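Local coordinates for carbohydrate kinase, FGGY (Novosphingobium aromaticivorans, PDB 3H6E), which probably phosphorylates a carbohydrate as a kinase, though its substrate is not established, at residues A[11-16]-A[51-56]; A[38-43]-A[90-95]; A[80-85]-A[153-158]; A[131-136]-A[142-147]. All coordinates share one frame; numbering follows the deposited sequence.

Interaction 1. Residues A[11-16]-A[51-56]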
# COMPACT_ATOMS: atom_id res chain seq x y z
N ILE A 11 15.19 6.88 -0.94
CA ILE A 11 15.43 5.73 -0.07
C ILE A 11 14.11 5.05 0.26
O ILE A 11 13.26 5.61 0.94
CB ILE A 11 16.15 6.14 1.23
CG1 ILE A 11 15.81 7.59 1.59
CG2 ILE A 11 17.65 6.00 1.07
CD1 ILE A 11 16.76 8.21 2.59
N ASP A 12 13.93 3.83 -0.26
CA ASP A 12 12.69 3.10 -0.08
C ASP A 12 12.90 1.89 0.82
O ASP A 12 13.17 0.79 0.35
CB ASP A 12 12.12 2.65 -1.42
CG ASP A 12 10.69 2.15 -1.31
OD1 ASP A 12 10.29 1.75 -0.20
OD2 ASP A 12 9.98 2.17 -2.33
N LEU A 13 12.75 2.11 2.12
CA LEU A 13 12.97 1.07 3.10
C LEU A 13 11.67 0.33 3.41
O LEU A 13 11.07 0.50 4.47
CB LEU A 13 13.59 1.69 4.35
CG LEU A 13 14.79 2.53 3.91
CD1 LEU A 13 15.08 3.68 4.86
CD2 LEU A 13 16.03 1.66 3.71
N GLY A 14 11.25 -0.50 2.46
CA GLY A 14 10.02 -1.26 2.59
C GLY A 14 10.15 -2.41 3.56
O GLY A 14 11.14 -2.52 4.29
N LYS A 15 9.15 -3.28 3.56
CA LYS A 15 9.10 -4.36 4.54
C LYS A 15 9.99 -5.54 4.16
O LYS A 15 10.67 -6.11 5.01
CB LYS A 15 7.66 -4.82 4.77
CG LYS A 15 7.49 -5.67 6.02
CD LYS A 15 8.30 -5.11 7.18
CE LYS A 15 7.90 -5.75 8.50
NZ LYS A 15 7.94 -7.24 8.45
N THR A 16 10.00 -5.91 2.88
CA THR A 16 10.80 -7.04 2.42
C THR A 16 12.04 -6.60 1.64
O THR A 16 13.05 -7.30 1.62
CB THR A 16 9.96 -8.04 1.58
OG1 THR A 16 9.67 -7.47 0.30
CG2 THR A 16 8.66 -8.37 2.29
N PRO A 51 19.54 0.22 13.14
CA PRO A 51 20.97 0.55 13.21
C PRO A 51 21.70 0.06 11.96
O PRO A 51 22.45 0.81 11.34
CB PRO A 51 21.46 -0.24 14.43
CG PRO A 51 20.24 -0.47 15.25
CD PRO A 51 19.12 -0.62 14.28
N ASP A 52 21.45 -1.19 11.60
CA ASP A 52 22.17 -1.84 10.51
C ASP A 52 21.80 -1.29 9.14
O ASP A 52 22.66 -1.14 8.27
CB ASP A 52 21.94 -3.34 10.56
CG ASP A 52 22.77 -4.10 9.56
OD1 ASP A 52 24.01 -3.97 9.61
OD2 ASP A 52 22.18 -4.82 8.74
N THR A 53 20.52 -1.00 8.93
CA THR A 53 20.08 -0.42 7.67
C THR A 53 20.68 0.96 7.49
O THR A 53 21.05 1.36 6.38
CB THR A 53 18.55 -0.34 7.58
OG1 THR A 53 18.01 -1.66 7.46
CG2 THR A 53 18.14 0.48 6.36
N GLY A 54 20.79 1.69 8.59
CA GLY A 54 21.42 3.00 8.59
C GLY A 54 22.83 2.91 8.04
O GLY A 54 23.29 3.79 7.31
N ARG A 55 23.52 1.82 8.38
CA ARG A 55 24.87 1.59 7.87
C ARG A 55 24.86 1.31 6.37
O ARG A 55 25.45 2.07 5.60
CB ARG A 55 25.55 0.44 8.62
CG ARG A 55 25.62 0.67 10.12
CD ARG A 55 26.37 -0.45 10.83
NE ARG A 55 26.03 -0.52 12.25
CZ ARG A 55 25.28 -1.48 12.78
NH1 ARG A 55 24.81 -2.46 12.02
NH2 ARG A 55 25.01 -1.47 14.09
N TRP A 56 24.19 0.24 5.96
CA TRP A 56 24.13 -0.11 4.54
C TRP A 56 23.88 1.11 3.66
O TRP A 56 24.48 1.26 2.60
CB TRP A 56 23.04 -1.15 4.27
CG TRP A 56 22.75 -1.34 2.81
CD1 TRP A 56 23.54 -1.98 1.89
CD2 TRP A 56 21.59 -0.89 2.09
NE1 TRP A 56 22.94 -1.96 0.65
CE2 TRP A 56 21.75 -1.30 0.74
CE3 TRP A 56 20.43 -0.19 2.45
CZ2 TRP A 56 20.79 -1.02 -0.24
CZ3 TRP A 56 19.49 0.09 1.47
CH2 TRP A 56 19.67 -0.33 0.14

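Interaction 2. Residues A[38-43]-A[90-95]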
# COMPACT_ATOMS: atom_id res chain seq x y z
N ILE A 38 16.36 -8.15 6.66
CA ILE A 38 16.35 -9.24 7.63
C ILE A 38 15.91 -8.75 9.01
O ILE A 38 16.30 -7.66 9.43
CB ILE A 38 17.73 -9.93 7.73
CG1 ILE A 38 18.55 -9.37 8.90
CG2 ILE A 38 18.49 -9.82 6.42
CD1 ILE A 38 19.94 -9.96 9.02
N PRO A 39 15.08 -9.54 9.70
CA PRO A 39 14.58 -9.17 11.03
C PRO A 39 15.70 -9.14 12.06
O PRO A 39 16.76 -9.73 11.85
CB PRO A 39 13.59 -10.29 11.35
CG PRO A 39 13.24 -10.90 10.04
CD PRO A 39 14.48 -10.80 9.21
N LEU A 40 15.45 -8.45 13.17
CA LEU A 40 16.42 -8.34 14.25
C LEU A 40 15.83 -8.91 15.53
O LEU A 40 14.79 -8.45 16.01
CB LEU A 40 16.79 -6.87 14.48
CG LEU A 40 17.81 -6.58 15.57
CD1 LEU A 40 19.17 -6.24 14.97
CD2 LEU A 40 17.33 -5.43 16.45
N GLU A 41 16.48 -9.92 16.10
CA GLU A 41 16.03 -10.51 17.35
C GLU A 41 16.53 -9.70 18.54
O GLU A 41 17.64 -9.17 18.52
CB GLU A 41 16.48 -11.97 17.45
CG GLU A 41 15.52 -12.85 18.22
CD GLU A 41 14.11 -12.84 17.63
OE1 GLU A 41 13.92 -12.26 16.54
OE2 GLU A 41 13.20 -13.41 18.27
N ILE A 42 15.72 -9.60 19.59
CA ILE A 42 16.05 -8.71 20.69
C ILE A 42 15.60 -9.27 22.05
O ILE A 42 16.18 -8.95 23.08
CB ILE A 42 15.44 -7.30 20.46
CG1 ILE A 42 16.53 -6.22 20.51
CG2 ILE A 42 14.31 -7.03 21.44
CD1 ILE A 42 16.81 -5.69 21.89
N ASP A 43 14.56 -10.10 22.03
CA ASP A 43 14.06 -10.76 23.24
C ASP A 43 13.21 -11.96 22.84
O ASP A 43 12.54 -12.57 23.68
CB ASP A 43 13.21 -9.82 24.08
CG ASP A 43 14.04 -8.88 24.93
OD1 ASP A 43 14.35 -9.24 26.09
OD2 ASP A 43 14.37 -7.77 24.45
N ALA A 90 15.66 5.29 20.59
CA ALA A 90 15.51 4.58 21.85
C ALA A 90 15.77 3.09 21.70
O ALA A 90 16.29 2.45 22.62
CB ALA A 90 14.12 4.83 22.42
N PHE A 91 15.42 2.54 20.54
CA PHE A 91 15.59 1.12 20.26
C PHE A 91 15.08 0.82 18.85
O PHE A 91 14.32 1.60 18.28
CB PHE A 91 14.83 0.27 21.28
CG PHE A 91 13.39 0.67 21.46
CD1 PHE A 91 12.95 1.19 22.66
CD2 PHE A 91 12.49 0.52 20.42
CE1 PHE A 91 11.62 1.56 22.82
CE2 PHE A 91 11.16 0.89 20.57
CZ PHE A 91 10.73 1.41 21.78
N PRO A 92 15.48 -0.33 18.28
CA PRO A 92 14.92 -0.69 16.98
C PRO A 92 13.40 -0.86 17.08
O PRO A 92 12.92 -1.48 18.03
CB PRO A 92 15.59 -2.04 16.67
CG PRO A 92 16.84 -2.04 17.49
CD PRO A 92 16.49 -1.30 18.74
N PRO A 93 12.66 -0.31 16.11
CA PRO A 93 11.20 -0.43 16.09
C PRO A 93 10.77 -1.89 15.96
O PRO A 93 11.53 -2.72 15.45
CB PRO A 93 10.80 0.34 14.83
CG PRO A 93 11.92 1.29 14.59
CD PRO A 93 13.15 0.55 15.02
N LEU A 94 9.57 -2.19 16.43
CA LEU A 94 9.04 -3.54 16.36
C LEU A 94 8.72 -3.91 14.92
O LEU A 94 8.29 -3.06 14.13
CB LEU A 94 7.77 -3.65 17.21
CG LEU A 94 7.89 -3.65 18.73
CD1 LEU A 94 8.80 -2.54 19.22
CD2 LEU A 94 6.51 -3.54 19.37
N ASP A 95 8.94 -5.17 14.58
CA ASP A 95 8.47 -5.73 13.32
C ASP A 95 6.96 -5.86 13.45
O ASP A 95 6.48 -6.44 14.41
CB ASP A 95 9.11 -7.11 13.09
CG ASP A 95 8.82 -7.67 11.71
OD1 ASP A 95 7.64 -7.76 11.33
OD2 ASP A 95 9.79 -8.04 11.02

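Interaction 3. Residues A[80-85]-A[153-158]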
# COMPACT_ATOMS: atom_id res chain seq x y z
N GLY A 80 4.99 0.94 10.99
CA GLY A 80 6.30 1.08 11.61
C GLY A 80 6.39 2.39 12.38
O GLY A 80 6.11 3.46 11.85
N ILE A 81 6.78 2.29 13.65
CA ILE A 81 6.86 3.47 14.50
C ILE A 81 8.19 3.49 15.24
O ILE A 81 8.70 2.46 15.67
CB ILE A 81 5.70 3.51 15.51
CG1 ILE A 81 5.68 4.84 16.26
CG2 ILE A 81 5.78 2.33 16.47
CD1 ILE A 81 5.34 6.02 15.38
N ALA A 82 8.77 4.68 15.37
CA ALA A 82 10.07 4.82 16.00
C ALA A 82 10.01 5.79 17.17
O ALA A 82 9.26 6.77 17.13
CB ALA A 82 11.11 5.26 14.98
N ALA A 83 10.80 5.52 18.20
CA ALA A 83 10.84 6.35 19.40
C ALA A 83 12.24 6.90 19.65
O ALA A 83 13.23 6.17 19.57
CB ALA A 83 10.34 5.57 20.61
N LEU A 84 12.31 8.20 19.94
CA LEU A 84 13.59 8.84 20.23
C LEU A 84 13.61 9.32 21.67
O LEU A 84 12.79 10.16 22.06
CB LEU A 84 13.82 10.02 19.29
CG LEU A 84 13.56 9.81 17.80
CD1 LEU A 84 13.79 11.10 17.04
CD2 LEU A 84 14.43 8.68 17.26
N THR A 85 14.53 8.79 22.47
CA THR A 85 14.72 9.25 23.84
C THR A 85 15.97 10.11 23.92
O THR A 85 17.06 9.67 23.53
CB THR A 85 14.82 8.08 24.83
OG1 THR A 85 13.82 7.11 24.54
CG2 THR A 85 14.63 8.58 26.26
N ALA A 153 8.99 5.99 7.93
CA ALA A 153 9.50 6.75 6.80
C ALA A 153 10.22 8.02 7.25
O ALA A 153 11.31 8.33 6.78
CB ALA A 153 8.37 7.08 5.84
N GLN A 154 9.59 8.75 8.16
CA GLN A 154 10.15 10.01 8.66
C GLN A 154 11.37 9.76 9.53
O GLN A 154 12.19 10.66 9.71
CB GLN A 154 9.10 10.80 9.44
CG GLN A 154 8.08 11.49 8.56
CD GLN A 154 7.38 10.52 7.63
OE1 GLN A 154 7.52 10.61 6.41
NE2 GLN A 154 6.64 9.58 8.20
N TYR A 155 11.48 8.55 10.06
CA TYR A 155 12.61 8.24 10.93
C TYR A 155 13.91 8.43 10.16
O TYR A 155 14.91 8.90 10.70
CB TYR A 155 12.55 6.82 11.48
CG TYR A 155 13.89 6.39 12.02
CD1 TYR A 155 14.34 6.86 13.25
CD2 TYR A 155 14.74 5.57 11.28
CE1 TYR A 155 15.58 6.49 13.74
CE2 TYR A 155 15.98 5.20 11.77
CZ TYR A 155 16.39 5.67 13.00
OH TYR A 155 17.62 5.31 13.50
N TRP A 156 13.87 8.05 8.89
CA TRP A 156 15.05 8.10 8.06
C TRP A 156 15.38 9.53 7.65
O TRP A 156 16.54 9.86 7.43
CB TRP A 156 14.87 7.17 6.86
CG TRP A 156 14.77 5.76 7.33
CD1 TRP A 156 13.65 4.97 7.34
CD2 TRP A 156 15.81 4.97 7.91
NE1 TRP A 156 13.94 3.74 7.87
CE2 TRP A 156 15.26 3.71 8.23
CE3 TRP A 156 17.16 5.21 8.19
CZ2 TRP A 156 16.02 2.69 8.81
CZ3 TRP A 156 17.91 4.20 8.76
CH2 TRP A 156 17.34 2.95 9.06
N ALA A 157 14.35 10.36 7.56
CA ALA A 157 14.55 11.78 7.27
C ALA A 157 15.13 12.53 8.47
O ALA A 157 15.61 13.64 8.33
CB ALA A 157 13.26 12.43 6.79
N TRP A 158 15.09 11.90 9.64
CA TRP A 158 15.68 12.47 10.85
C TRP A 158 17.08 11.91 11.04
O TRP A 158 17.94 12.53 11.67
CB TRP A 158 14.81 12.16 12.07
CG TRP A 158 15.51 12.27 13.39
CD1 TRP A 158 15.48 13.34 14.25
CD2 TRP A 158 16.35 11.29 14.01
NE1 TRP A 158 16.25 13.07 15.36
CE2 TRP A 158 16.79 11.83 15.24
CE3 TRP A 158 16.78 10.01 13.64
CZ2 TRP A 158 17.64 11.13 16.10
CZ3 TRP A 158 17.62 9.31 14.50
CH2 TRP A 158 18.04 9.87 15.72

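Interaction 4. Residues A[131-136]-A[142-147]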
# COMPACT_ATOMS: atom_id res chain seq x y z
N SER A 131 -1.52 -0.73 18.64
CA SER A 131 -1.25 -1.98 19.35
C SER A 131 0.19 -2.04 19.84
O SER A 131 0.46 -2.47 20.96
CB SER A 131 -1.55 -3.19 18.46
OG SER A 131 -2.90 -3.19 18.04
N GLN A 132 1.13 -1.63 18.98
CA GLN A 132 2.54 -1.60 19.35
C GLN A 132 2.76 -0.63 20.51
O GLN A 132 3.36 -0.99 21.52
CB GLN A 132 3.39 -1.16 18.16
CG GLN A 132 3.26 -2.03 16.94
CD GLN A 132 4.28 -1.68 15.88
OE1 GLN A 132 4.00 -1.74 14.69
NE2 GLN A 132 5.47 -1.29 16.32
N LEU A 133 2.27 0.59 20.35
CA LEU A 133 2.34 1.62 21.39
C LEU A 133 1.76 1.10 22.70
O LEU A 133 2.39 1.22 23.75
CB LEU A 133 1.60 2.88 20.95
CG LEU A 133 2.44 4.00 20.32
CD1 LEU A 133 3.72 3.46 19.73
CD2 LEU A 133 1.64 4.79 19.29
N TRP A 134 0.56 0.53 22.63
CA TRP A 134 -0.10 -0.02 23.81
C TRP A 134 0.84 -0.95 24.56
O TRP A 134 1.07 -0.79 25.76
CB TRP A 134 -1.36 -0.77 23.41
CG TRP A 134 -2.16 -1.28 24.56
CD1 TRP A 134 -2.11 -2.53 25.11
CD2 TRP A 134 -3.14 -0.55 25.32
NE1 TRP A 134 -2.99 -2.63 26.16
CE2 TRP A 134 -3.64 -1.43 26.31
CE3 TRP A 134 -3.64 0.75 25.25
CZ2 TRP A 134 -4.62 -1.03 27.22
CZ3 TRP A 134 -4.62 1.13 26.16
CH2 TRP A 134 -5.09 0.24 27.13
N TRP A 135 1.37 -1.93 23.84
CA TRP A 135 2.29 -2.90 24.41
C TRP A 135 3.54 -2.21 24.94
O TRP A 135 3.90 -2.37 26.10
CB TRP A 135 2.66 -3.95 23.36
CG TRP A 135 3.35 -5.15 23.91
CD1 TRP A 135 3.27 -5.62 25.19
CD2 TRP A 135 4.18 -6.06 23.19
NE1 TRP A 135 4.03 -6.76 25.32
CE2 TRP A 135 4.59 -7.06 24.10
CE3 TRP A 135 4.63 -6.13 21.87
CZ2 TRP A 135 5.43 -8.11 23.73
CZ3 TRP A 135 5.46 -7.18 21.50
CH2 TRP A 135 5.85 -8.15 22.43
N LEU A 136 4.20 -1.44 24.08
CA LEU A 136 5.40 -0.72 24.46
C LEU A 136 5.24 0.07 25.76
O LEU A 136 6.19 0.22 26.53
CB LEU A 136 5.85 0.21 23.33
CG LEU A 136 6.55 -0.49 22.16
CD1 LEU A 136 6.76 0.47 21.00
CD2 LEU A 136 7.86 -1.10 22.61
N ASP A 142 8.57 4.16 31.09
CA ASP A 142 9.25 5.44 31.23
C ASP A 142 9.79 5.94 29.90
O ASP A 142 9.59 7.10 29.53
CB ASP A 142 10.38 5.33 32.26
CG ASP A 142 9.90 4.85 33.62
OD1 ASP A 142 10.74 4.45 34.44
OD2 ASP A 142 8.67 4.85 33.85
N VAL A 143 10.48 5.06 29.19
CA VAL A 143 11.07 5.42 27.90
C VAL A 143 10.02 5.90 26.89
O VAL A 143 10.33 6.69 26.00
CB VAL A 143 11.88 4.24 27.31
CG1 VAL A 143 12.32 4.55 25.88
CG2 VAL A 143 13.08 3.94 28.19
N MSE A 144 8.78 5.43 27.03
CA MSE A 144 7.71 5.85 26.13
C MSE A 144 7.17 7.24 26.48
O MSE A 144 6.75 7.99 25.59
CB MSE A 144 6.56 4.84 26.12
CG MSE A 144 6.91 3.49 25.51
SE MSE A 144 8.03 3.65 23.92
CE MSE A 144 6.81 4.62 22.74
N ALA A 145 7.19 7.58 27.76
CA ALA A 145 6.67 8.87 28.21
C ALA A 145 7.64 10.02 27.91
O ALA A 145 7.23 11.17 27.80
CB ALA A 145 6.35 8.82 29.70
N ASN A 146 8.92 9.69 27.78
CA ASN A 146 9.94 10.68 27.45
C ASN A 146 10.20 10.70 25.96
O ASN A 146 11.03 11.46 25.46
CB ASN A 146 11.25 10.36 28.18
CG ASN A 146 11.09 10.31 29.69
OD1 ASN A 146 11.84 9.61 30.38
ND2 ASN A 146 10.12 11.05 30.20
N ALA A 147 9.47 9.86 25.24
CA ALA A 147 9.77 9.61 23.84
C ALA A 147 9.14 10.62 22.89
O ALA A 147 8.04 11.12 23.13
CB ALA A 147 9.36 8.20 23.46

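Interaction 1. Residues A[11-16]-A[51-56]
Leu13 reaches across to Thr53 and Trp56, and through this leucine the first strand of an actin-like ATPase domain meets the first helix of that domain. The topology is that of the ribonuclease H-like core: three antiparallel strands lead into helix 50-63, and the chain then returns as strand 71-76 beside the first strand. Along 11-16, Ile11 belongs to the sheet itself, its backbone bonded to Val73 and Val75 and its side chain resting on Val20. The next residue, Asp12, takes no part in the contact; its OD2 shares a weak hydrogen bond with Ser426 OG. Leu13 is the centre of an inverse gamma turn, closed by a weak bond of 3.1 Å from Gly14 N to Asp12 O; the strand ends at this residue, whose CB points toward the helix. CD2 of Leu13 lies 3.6 Å from Thr53 CG2, the two side chains passing in opposite senses. Thr53 presents this methyl because CG2 stands anti to the backbone N while OG1 (chi1 -70°) turns back; the polar half of the residue is spent on the carbonyl of Asp49, just before the helix begins, and the apolar half serves the contact. Trp156 of helix 152-159 packs against both Leu13 and Thr53. Beyond the turn, Lys15 NZ forms a salt bridge with Asp95, and the side chain makes a cation-pi contact with Tyr96. The indole of Trp56 approaches more loosely, and Leu13 CD2 lies at the ring's edge, near its plane, 4.4 Å from CZ3.

Interaction 2. Residues A[38-43]-A[90-95]
Leu40 and Pro92 meet with their side chains crossing at about a right angle, one methyl of the leucine set against the rim of the pyrrolidine ring. CD2 does the touching, 3.6 Å from Pro92 CG and 3.8 Å from Pro92 CB; it butts against the CB-CG bond from outside the ring, close to the ring's mean plane. It gets there because the leucine side chain is extended away from its own amide, CG standing opposite N at chi1 -179°. The CB of each residue points at the other segment, although their CA atoms remain 8.3 Å apart: the gap is filled by side chains, and no hydrogen bond links the two segments. Further along, Pro39 lies beside Asp95 in a looser pair, with Pro39 CB 4.4 Å from Asp95 OD2. That carboxylate is occupied otherwise. OD1 takes the backbone N-H of Glu97 and also forms a salt bridge with Lys15, and these two partners would be expected to hold the group against rotation and to stabilise its negative charge. The proline ring therefore borders a carboxylate whose polar work is done on other residues. The example illustrates how an irregular, proline-rich loop can be fastened to a small beta hairpin. The short, weakly bonded strand 40-41 pairs antiparallel with 46-47, and the second strand and the residue after it hold 90-95 through backbone bonds of Arg46 to Asp95 and Leu48 to Pro93, with Arg47 NE reaching Pro92 O. On the loop's other contacts, Leu94 packs on helix 129-139 and Pro93 on strand 81-85.

Interaction 3. Residues A[80-85]-A[153-158]
The indole of Trp158 carries one methyl of Leu84 on a face, and the ring of Tyr155 has the second methyl at its edge, where that methyl also borders the indole. Leu84 CD1 sits 3.7 Å from the centroid of the five-membered ring, 18° off the normal, a CH-pi contact displaced toward the rim of the whole indole; its nearest ring atoms, NE1 and CE2, are both 3.6 Å from CD1. In the indole plane, the carbonyl oxygen of Tyr155 lies at the edge. Leu84 CD2 sits between the two rings, 4.1 Å from Trp158 CH2 and, near the phenol plane, 4.3 Å from Tyr155 CE1, while Ala82 CB approaches Tyr155 CD1 obliquely at 4.0 Å. On the helix itself, Tyr155 CD2 stands over the centre of the Trp156 ring, and Trp156 is turned instead to Leu57 of helix 50-63. Both aromatic side chains that meet the strand leave the helix with CG opposite the backbone N (chi1 163° in Tyr155), which throws them out toward it. With an alanine in place of Trp158, Leu84 CD1 would probably lose the aromatic face it lies on, leaving a gap beside the branch and its rotation less restrained. The alternate residues Ala82 and Leu84 face the helix, whereas Ala83 points the other way, onto strand 148-151 and its surroundings. The axes of strand 81-85 and helix 153-158 come within 8.4 Å at 39°. Helix 152-159, following directly on strand 148-151, thus packs on one face of a three-stranded antiparallel sheet, a two-layer alpha-beta sandwich within the N-terminal domain.

Interaction 4. Residues A[131-136]-A[142-147]
Leu136, which faces Met144 across the contact, has its backbone N bonded to the carbonyl oxygen of Gln132 at 2.7 Å, a turn of helix earlier. The other end of the same residue marks the closest approach between the segments, for Leu136 O lies 3.5 Å from Met144 CG. The methionine, present as selenomethionine, carries the contact from its side. Its chain starts with CG beside the backbone N (chi1 -67°) and bends again at chi2 (-40°) and chi3 (-63°), so that it curls compactly against the leucines instead of stretching past them. The selenium atom and CG both flank the CB of Leu136, SE at 4.1 Å and CG at the same separation. The terminal methyl, CE, looks on to Leu133, whose CD1 is 4.5 Å away, a light touch from one turn back. The same side chain thus touches Leu133 and Leu136, three residues apart on one helical flank. The two helices, 129-139 and 141-145, follow one another with a single residue between them and are joined by a tight corner. They belong to the part of the N-terminal domain inserted between strand 71-76 and the later strands of the actin-like core sheet. A small antiparallel sheet backs the corner: Leu149 of strand 148-151 touches both Leu133 and Met144. Leu136 and Met144 both also pack on Phe91, while Arg197 lies against Met144. Past the end of the second helix, the backbone N of Asn146 still bonds to Asp142 O at 3.2 Å.

How the interactions relate
From the N terminus, interaction 1 closes the first loop, bringing strand 9-13 against helix 50-63 within the core of the domain. Interaction 2 opens before that loop is shut and crosses it, tying hairpin 40-47 to the loop beyond strand 88-89; the salt bridge from Lys15 to Asp95 joins the two contacts. Interaction 3 in turn opens before interaction 2 closes, so these also cross, and a probable hydrogen bond between Ala90 N and Ala83 O links them. Interaction 4 lies wholly within the span of interaction 3, its two helices set against the small sheet. Interactions 1 and 4, about 8 Å apart at their nearest atoms, do not touch but are connected by the other two.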